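PDB 5YLO: probable enoyl-CoA hydratase/isomerase from Pseudomonas aeruginosa PAO1, which acts as a Delta3, Delta2-enoyl-CoA isomerase of the crotonase family, shifting the double bond of unsaturated fatty acyl-CoA, with a probable role in unsaturated fatty acid metabolism. Local coordinates for the interface of chains A and B. Numbering follows the deposited sequence. Chains: chain A/B, Probable enoyl-CoA hydratase/isomerase.

Contact 1: the interface of chains A and B. Residues chain A 150, 154; chain B 220-221, 223-225, 228.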
loop_
_atom_site.group_PDB
_atom_site.type_symbol
_atom_site.label_atom_id
_atom_site.label_comp_id
_atom_site.label_asym_id
_atom_site.label_seq_id
_atom_site.Cartn_x
_atom_site.Cartn_y
_atom_site.Cartn_z
ATOM N N TRP A 150 10.244 8.081 -1.940
ATOM C CA TRP A 150 9.325 7.576 -2.947
ATOM C C TRP A 150 9.135 6.071 -2.838
ATOM O O TRP A 150 8.003 5.583 -2.913
ATOM C CB TRP A 150 9.824 7.942 -4.348
ATOM C CG TRP A 150 8.800 7.739 -5.431
ATOM C CD1 TRP A 150 7.920 8.668 -5.915
ATOM C CD2 TRP A 150 8.553 6.534 -6.165
ATOM N NE1 TRP A 150 7.141 8.113 -6.902
ATOM C CE2 TRP A 150 7.510 6.805 -7.075
ATOM C CE3 TRP A 150 9.111 5.252 -6.141
ATOM C CZ2 TRP A 150 7.015 5.841 -7.952
ATOM C CZ3 TRP A 150 8.618 4.296 -7.012
ATOM C CH2 TRP A 150 7.581 4.596 -7.906
ATOM N N ARG A 154 5.856 3.199 -0.346
ATOM C CA ARG A 154 5.126 2.292 -1.225
ATOM C C ARG A 154 5.360 0.832 -0.854
ATOM O O ARG A 154 4.463 0.000 -1.028
ATOM C CB ARG A 154 5.522 2.551 -2.679
ATOM C CG ARG A 154 4.962 3.845 -3.242
ATOM C CD ARG A 154 5.556 4.179 -4.600
ATOM N NE ARG A 154 4.761 5.198 -5.277
ATOM C CZ ARG A 154 4.891 6.505 -5.081
ATOM N NH1 ARG A 154 5.798 6.968 -4.229
ATOM N NH2 ARG A 154 4.112 7.353 -5.740
ATOM N N GLY B 220 5.516 12.767 -2.885
ATOM C CA GLY B 220 5.892 11.639 -3.721
ATOM C C GLY B 220 4.756 10.694 -4.055
ATOM O O GLY B 220 4.845 9.964 -5.046
ATOM N N ALA B 221 3.694 10.687 -3.246
ATOM C CA ALA B 221 2.550 9.818 -3.503
ATOM C C ALA B 221 1.819 10.167 -4.792
ATOM O O ALA B 221 1.186 9.286 -5.383
ATOM C CB ALA B 221 1.578 9.872 -2.325
ATOM N N ARG B 223 3.297 11.669 -7.654
ATOM C CA ARG B 223 4.149 11.785 -8.828
ATOM C C ARG B 223 4.965 10.510 -9.011
ATOM O O ARG B 223 5.128 9.711 -8.084
ATOM C CB ARG B 223 5.076 13.008 -8.731
ATOM C CG ARG B 223 6.329 12.783 -7.917
ATOM C CD ARG B 223 6.365 13.651 -6.672
ATOM N NE ARG B 223 6.370 15.083 -6.963
ATOM C CZ ARG B 223 6.933 15.998 -6.179
ATOM N NH1 ARG B 223 7.555 15.632 -5.066
ATOM N NH2 ARG B 223 6.889 17.280 -6.513
ATOM N N SER B 224 5.470 10.326 -10.229
ATOM C CA SER B 224 6.278 9.161 -10.549
ATOM C C SER B 224 7.637 9.263 -9.859
ATOM O O SER B 224 7.970 10.262 -9.215
ATOM C CB SER B 224 6.446 9.031 -12.061
ATOM O OG SER B 224 7.248 10.081 -12.577
ATOM N N LEU B 225 8.440 8.207 -9.996
ATOM C CA LEU B 225 9.786 8.253 -9.441
ATOM C C LEU B 225 10.633 9.295 -10.157
ATOM O O LEU B 225 11.354 10.066 -9.512
ATOM C CB LEU B 225 10.447 6.876 -9.518
ATOM C CG LEU B 225 11.911 6.831 -9.073
ATOM C CD1 LEU B 225 12.056 7.188 -7.600
ATOM C CD2 LEU B 225 12.519 5.471 -9.356
ATOM N N GLN B 228 9.662 12.660 -8.922
ATOM C CA GLN B 228 10.154 12.845 -7.561
ATOM C C GLN B 228 11.633 13.210 -7.557
ATOM O O GLN B 228 12.063 14.088 -6.800
ATOM C CB GLN B 228 9.906 11.575 -6.744
ATOM C CG GLN B 228 10.459 11.603 -5.323
ATOM C CD GLN B 228 9.475 12.165 -4.312
ATOM O OE1 GLN B 228 8.669 13.038 -4.630
ATOM N NE2 GLN B 228 9.535 11.658 -3.085
#

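Contact 2: the interface of chains A and B. Residues chain A 137, 142, 166; chain B 202, 209-210, 213-214.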
loop_
_atom_site.group_PDB
_atom_site.type_symbol
_atom_site.label_atom_id
_atom_site.label_comp_id
_atom_site.label_asym_id
_atom_site.label_seq_id
_atom_site.Cartn_x
_atom_site.Cartn_y
_atom_site.Cartn_z
ATOM N N TYR A 137 18.272 9.419 8.524
ATOM C CA TYR A 137 19.138 9.739 9.653
ATOM C C TYR A 137 19.982 8.525 10.028
ATOM O O TYR A 137 19.443 7.453 10.317
ATOM C CB TYR A 137 18.286 10.199 10.833
ATOM C CG TYR A 137 19.060 10.636 12.062
ATOM C CD1 TYR A 137 20.189 11.437 11.954
ATOM C CD2 TYR A 137 18.638 10.269 13.336
ATOM C CE1 TYR A 137 20.887 11.843 13.078
ATOM C CE2 TYR A 137 19.328 10.671 14.463
ATOM C CZ TYR A 137 20.451 11.458 14.330
ATOM O OH TYR A 137 21.142 11.862 15.450
ATOM N N TYR A 142 22.996 12.302 7.225
ATOM C CA TYR A 142 21.653 12.157 6.674
ATOM C C TYR A 142 21.766 11.892 5.179
ATOM O O TYR A 142 22.278 12.734 4.434
ATOM C CB TYR A 142 20.809 13.408 6.939
ATOM C CG TYR A 142 19.320 13.161 6.880
ATOM C CD1 TYR A 142 18.647 13.145 5.665
ATOM C CD2 TYR A 142 18.588 12.945 8.039
ATOM C CE1 TYR A 142 17.287 12.919 5.606
ATOM C CE2 TYR A 142 17.226 12.719 7.991
ATOM C CZ TYR A 142 16.582 12.707 6.772
ATOM O OH TYR A 142 15.227 12.482 6.718
ATOM N N PHE A 166 13.563 8.343 10.051
ATOM C CA PHE A 166 13.765 9.290 11.142
ATOM C C PHE A 166 14.603 8.724 12.279
ATOM O O PHE A 166 15.331 9.480 12.932
ATOM C CB PHE A 166 12.416 9.770 11.689
ATOM C CG PHE A 166 11.599 10.555 10.697
ATOM C CD1 PHE A 166 12.167 11.028 9.524
ATOM C CD2 PHE A 166 10.264 10.828 10.943
ATOM C CE1 PHE A 166 11.418 11.749 8.614
ATOM C CE2 PHE A 166 9.508 11.551 10.036
ATOM C CZ PHE A 166 10.086 12.011 8.871
ATOM N N LEU B 202 13.328 10.930 18.469
ATOM C CA LEU B 202 12.873 11.777 17.373
ATOM C C LEU B 202 13.307 13.220 17.589
ATOM O O LEU B 202 13.768 13.887 16.655
ATOM C CB LEU B 202 11.352 11.696 17.236
ATOM C CG LEU B 202 10.750 10.486 16.524
ATOM C CD1 LEU B 202 9.235 10.538 16.614
ATOM C CD2 LEU B 202 11.196 10.446 15.074
ATOM N N ALA B 209 15.812 18.242 8.518
ATOM C CA ALA B 209 15.819 17.200 7.498
ATOM C C ALA B 209 14.521 16.405 7.521
ATOM O O ALA B 209 14.013 16.005 6.467
ATOM C CB ALA B 209 17.021 16.280 7.699
ATOM N N PHE B 210 13.965 16.174 8.713
ATOM C CA PHE B 210 12.690 15.472 8.807
ATOM C C PHE B 210 11.586 16.256 8.111
ATOM O O PHE B 210 10.717 15.670 7.453
ATOM C CB PHE B 210 12.323 15.224 10.272
ATOM C CG PHE B 210 13.337 14.411 11.038
ATOM C CD1 PHE B 210 14.274 13.626 10.384
ATOM C CD2 PHE B 210 13.342 14.429 12.425
ATOM C CE1 PHE B 210 15.200 12.884 11.099
ATOM C CE2 PHE B 210 14.264 13.689 13.144
ATOM C CZ PHE B 210 15.192 12.915 12.480
ATOM N N THR B 213 12.010 15.783 4.446
ATOM C CA THR B 213 11.675 14.394 4.146
ATOM C C THR B 213 10.173 14.154 4.241
ATOM O O THR B 213 9.594 13.455 3.400
ATOM C CB THR B 213 12.430 13.457 5.090
ATOM O OG1 THR B 213 13.819 13.439 4.737
ATOM C CG2 THR B 213 11.872 12.039 5.012
ATOM N N LYS B 214 9.523 14.730 5.254
ATOM C CA LYS B 214 8.085 14.534 5.408
ATOM C C LYS B 214 7.318 15.156 4.247
ATOM O O LYS B 214 6.295 14.616 3.808
ATOM C CB LYS B 214 7.615 15.107 6.746
ATOM C CG LYS B 214 6.151 14.843 7.049
ATOM C CD LYS B 214 5.799 15.205 8.483
ATOM C CE LYS B 214 4.306 15.060 8.731
ATOM N NZ LYS B 214 3.960 15.265 10.167
#

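Contact 3: the interface of chains A and B. Residues chain A 159, 163; chain B 124-126, 183-184, 198.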
loop_
_atom_site.group_PDB
_atom_site.type_symbol
_atom_site.label_atom_id
_atom_site.label_comp_id
_atom_site.label_asym_id
_atom_site.label_seq_id
_atom_site.Cartn_x
_atom_site.Cartn_y
_atom_site.Cartn_z
ATOM N N GLU A 159 4.085 4.883 8.032
ATOM C CA GLU A 159 4.696 4.901 9.360
ATOM C C GLU A 159 6.001 4.111 9.383
ATOM O O GLU A 159 7.018 4.586 9.902
ATOM C CB GLU A 159 3.718 4.357 10.404
ATOM C CG GLU A 159 4.280 4.372 11.822
ATOM C CD GLU A 159 3.282 3.911 12.869
ATOM O OE1 GLU A 159 3.579 4.061 14.073
ATOM O OE2 GLU A 159 2.206 3.401 12.494
ATOM N N ARG A 163 9.770 5.372 10.391
ATOM C CA ARG A 163 10.638 4.814 11.424
ATOM C C ARG A 163 12.048 4.602 10.891
ATOM O O ARG A 163 13.032 4.926 11.565
ATOM C CB ARG A 163 10.065 3.497 11.952
ATOM C CG ARG A 163 8.871 3.653 12.876
ATOM C CD ARG A 163 8.472 2.330 13.515
ATOM N NE ARG A 163 7.258 2.469 14.313
ATOM C CZ ARG A 163 7.242 2.788 15.604
ATOM N NH1 ARG A 163 8.380 2.998 16.252
ATOM N NH2 ARG A 163 6.088 2.896 16.248
ATOM N N PHE B 124 3.292 8.743 13.718
ATOM C CA PHE B 124 3.452 7.494 14.439
ATOM C C PHE B 124 2.283 7.293 15.388
ATOM O O PHE B 124 1.637 8.253 15.817
ATOM C CB PHE B 124 4.772 7.475 15.215
ATOM C CG PHE B 124 5.981 7.701 14.353
ATOM C CD1 PHE B 124 6.571 6.646 13.678
ATOM C CD2 PHE B 124 6.526 8.967 14.215
ATOM C CE1 PHE B 124 7.683 6.849 12.883
ATOM C CE2 PHE B 124 7.640 9.175 13.421
ATOM C CZ PHE B 124 8.218 8.114 12.756
ATOM N N ARG B 125 2.011 6.029 15.709
ATOM C CA ARG B 125 0.944 5.673 16.636
ATOM C C ARG B 125 1.443 4.593 17.580
ATOM O O ARG B 125 1.798 3.495 17.141
ATOM C CB ARG B 125 -0.309 5.204 15.890
ATOM C CG ARG B 125 -1.247 6.333 15.501
ATOM C CD ARG B 125 -2.193 5.919 14.385
ATOM N NE ARG B 125 -1.469 5.422 13.218
ATOM C CZ ARG B 125 -0.864 6.200 12.327
ATOM N NH1 ARG B 125 -0.889 7.518 12.466
ATOM N NH2 ARG B 125 -0.226 5.658 11.297
ATOM N N ILE B 126 1.483 4.915 18.869
ATOM C CA ILE B 126 1.755 3.953 19.930
ATOM C C ILE B 126 0.493 3.835 20.767
ATOM O O ILE B 126 -0.024 4.843 21.263
ATOM C CB ILE B 126 2.952 4.379 20.795
ATOM C CG1 ILE B 126 4.181 4.629 19.921
ATOM C CG2 ILE B 126 3.249 3.315 21.844
ATOM C CD1 ILE B 126 5.368 5.167 20.685
ATOM N N GLY B 183 1.670 1.427 15.037
ATOM C CA GLY B 183 3.006 0.910 14.812
ATOM C C GLY B 183 3.577 0.154 15.991
ATOM O O GLY B 183 4.505 -0.644 15.833
ATOM N N GLU B 184 3.025 0.390 17.178
ATOM C CA GLU B 184 3.587 -0.163 18.398
ATOM C C GLU B 184 2.497 -0.258 19.454
ATOM O O GLU B 184 1.606 0.593 19.524
ATOM C CB GLU B 184 4.753 0.700 18.897
ATOM C CG GLU B 184 5.488 0.151 20.100
ATOM C CD GLU B 184 6.691 0.995 20.466
ATOM O OE1 GLU B 184 7.131 1.807 19.623
ATOM O OE2 GLU B 184 7.192 0.850 21.599
ATOM N N PHE B 198 10.302 7.353 22.795
ATOM C CA PHE B 198 10.249 7.404 21.338
ATOM C C PHE B 198 10.327 8.842 20.840
ATOM O O PHE B 198 11.090 9.152 19.917
ATOM C CB PHE B 198 8.980 6.715 20.832
ATOM C CG PHE B 198 8.847 6.715 19.334
ATOM C CD1 PHE B 198 9.771 6.049 18.543
ATOM C CD2 PHE B 198 7.795 7.375 18.717
ATOM C CE1 PHE B 198 9.655 6.047 17.164
ATOM C CE2 PHE B 198 7.671 7.375 17.336
ATOM C CZ PHE B 198 8.604 6.711 16.560
HETATM O O HOH W 1 0.076 2.532 11.396
#

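Contact 1: the interface of chains A and B
A:Trp150 and A:Arg154, on helix 146-156, meet the turn between helices 207-220 and 225-232 of chain B. Both chains are crotonase-fold subunits, and the deposited assembly is a trimer.

Hydrogen bonds run from chain A side chains to backbone carbonyls. The indole NE1 of A:Trp150 gives a nearly straight bond to B:Arg223 O, 2.8 Å long. That oxygen lies in the plane of the indole. The guanidinium NH2 of A:Arg154 reaches B:Gly220 O, also at 2.8 Å, and this oxygen lies in the guanidinium plane. A weak bond from NH1 goes to the same carbonyl. A:Arg154 NH1 also donates to A:Trp150 O at 2.9 Å; with the NH2 bond this would hold the guanidinium's rotation.

Packing is centred on the indole. The A:Arg154 guanidinium lies over one face, NH1 toward the rim, with A:Trp150 CE2 beneath the guanidinium centre. B:Leu225 takes the opposite face: CB sits 3.7 Å from the centroid of the six-membered ring, and CA lies over the five-membered ring. The A:Trp150 CG is anti to the backbone N (chi1 -167°), which sets NE1 toward the chain B turn. B:Gln228 CB touches the A:Trp150 CD1 at 3.6 Å. The amide OE1 of B:Gln228 accepts a bond from B:Arg223 NH1, which links the loop to helix 225-232 within chain B.

Contact 2: the interface of chains A and B
A:Phe166 and B:Phe210 form the aromatic centre of this subunit interface between two crotonase-fold chains. B:Phe210 is on helix 207-220, and A:Phe166 ends helix 158-166. The two side chains run antiparallel alongside each other. Their rings are tilted by roughly 35° and overlap only partly, each offset toward the other's rim, and the CD1 atoms of A:Phe166 and B:Phe210 meet at 3.5 Å. B:Thr213 CG2 packs on A:Phe166 CE1 at 3.6 Å.

Next to this pair, B:Ala209 CB sits over the centre of the A:Tyr142 ring, 3.6 Å from its centroid. The phenol OH of A:Tyr142 is hydrogen-bonded to the hydroxyl OG1 of B:Thr213 at 2.6 Å. B:Thr213 OG1 lies beside its own backbone N (chi1 -72°), and from there it also donates to B:Ala209 O, one turn back along the helix, at 3.1 Å. The same hydroxyl thus ties A:Tyr142 to the helix backbone.

The margins are looser. B:Leu202 CD2 touches A:Phe166 CB at 3.7 Å and hides little surface. A:Tyr137 CB reaches B:Phe210 CE1 at 4.1 Å and is barely buried by chain B. B:Lys214 lies at the margin, its extended chain directed away from A:Phe166. In the deposited trimer, the usual kind of assembly for this family, this mainly apolar seam probably holds helix 207-220 against the neighbouring subunit.

Contact 3: the interface of chains A and B
The ring of B:Phe124 has the backbone N of A:Arg163 in plane at its edge. The guanidinium of A:Arg163 has B:Phe124 CD1 over one face, offset toward the rim, and the two planes are 68° apart. B:Phe198 CZ lies over the centre of one B:Phe124 face, and B:Phe198 turns its own edge toward CG of B:Phe124. These groups belong to a subunit interface of the deposited trimer, where helix 158-166 of chain A faces strand 124-128 of chain B.

A:Arg163 is extended from CG to NE. A:Arg163 CG packs on B:Phe124 CE1 at 3.4 Å. Its NH1 meets CE1 of B:Phe198. A:Arg163 NH2 makes long salt bridges to B:Glu184 OE1 at 3.7 Å and, within chain A, to A:Glu159 OE1.

A:Glu159 is also extended, with CG anti to the backbone N (chi1 -179°). This carries its carboxylate to the start of the strand, where A:Glu159 CD lies 3.6 Å from B:Gly183 CA. B:Arg125 N donates to A:Glu159 OE1 from above the carboxylate plane, at 3.0 Å. The basic groups around this carboxylate would be expected to favour its charged form. B:Arg125 NH2 forms a salt bridge to A:Glu159 OE2 at 3.5 Å, and water 1 joins the same two atoms, lying 3.1 Å from NH2 in the guanidinium plane.

Contacts 1 and 2 have C-alpha centres about 17 Å apart, contacts 2 and 3 about 15 Å, and contacts 1 and 3 about 22 Å. Helix 207-220 of chain B serves contacts 1 and 2, with B:Gly220 at its end in the first. Helix 158-166 of chain A joins contacts 2 and 3. Helix 191-204 of chain B also lends residues to both. Contact 2 thus bridges the other two. The patches use different residues on the two chains, as expected for a trimer in which each subunit presents one surface to one neighbour and another surface to the next.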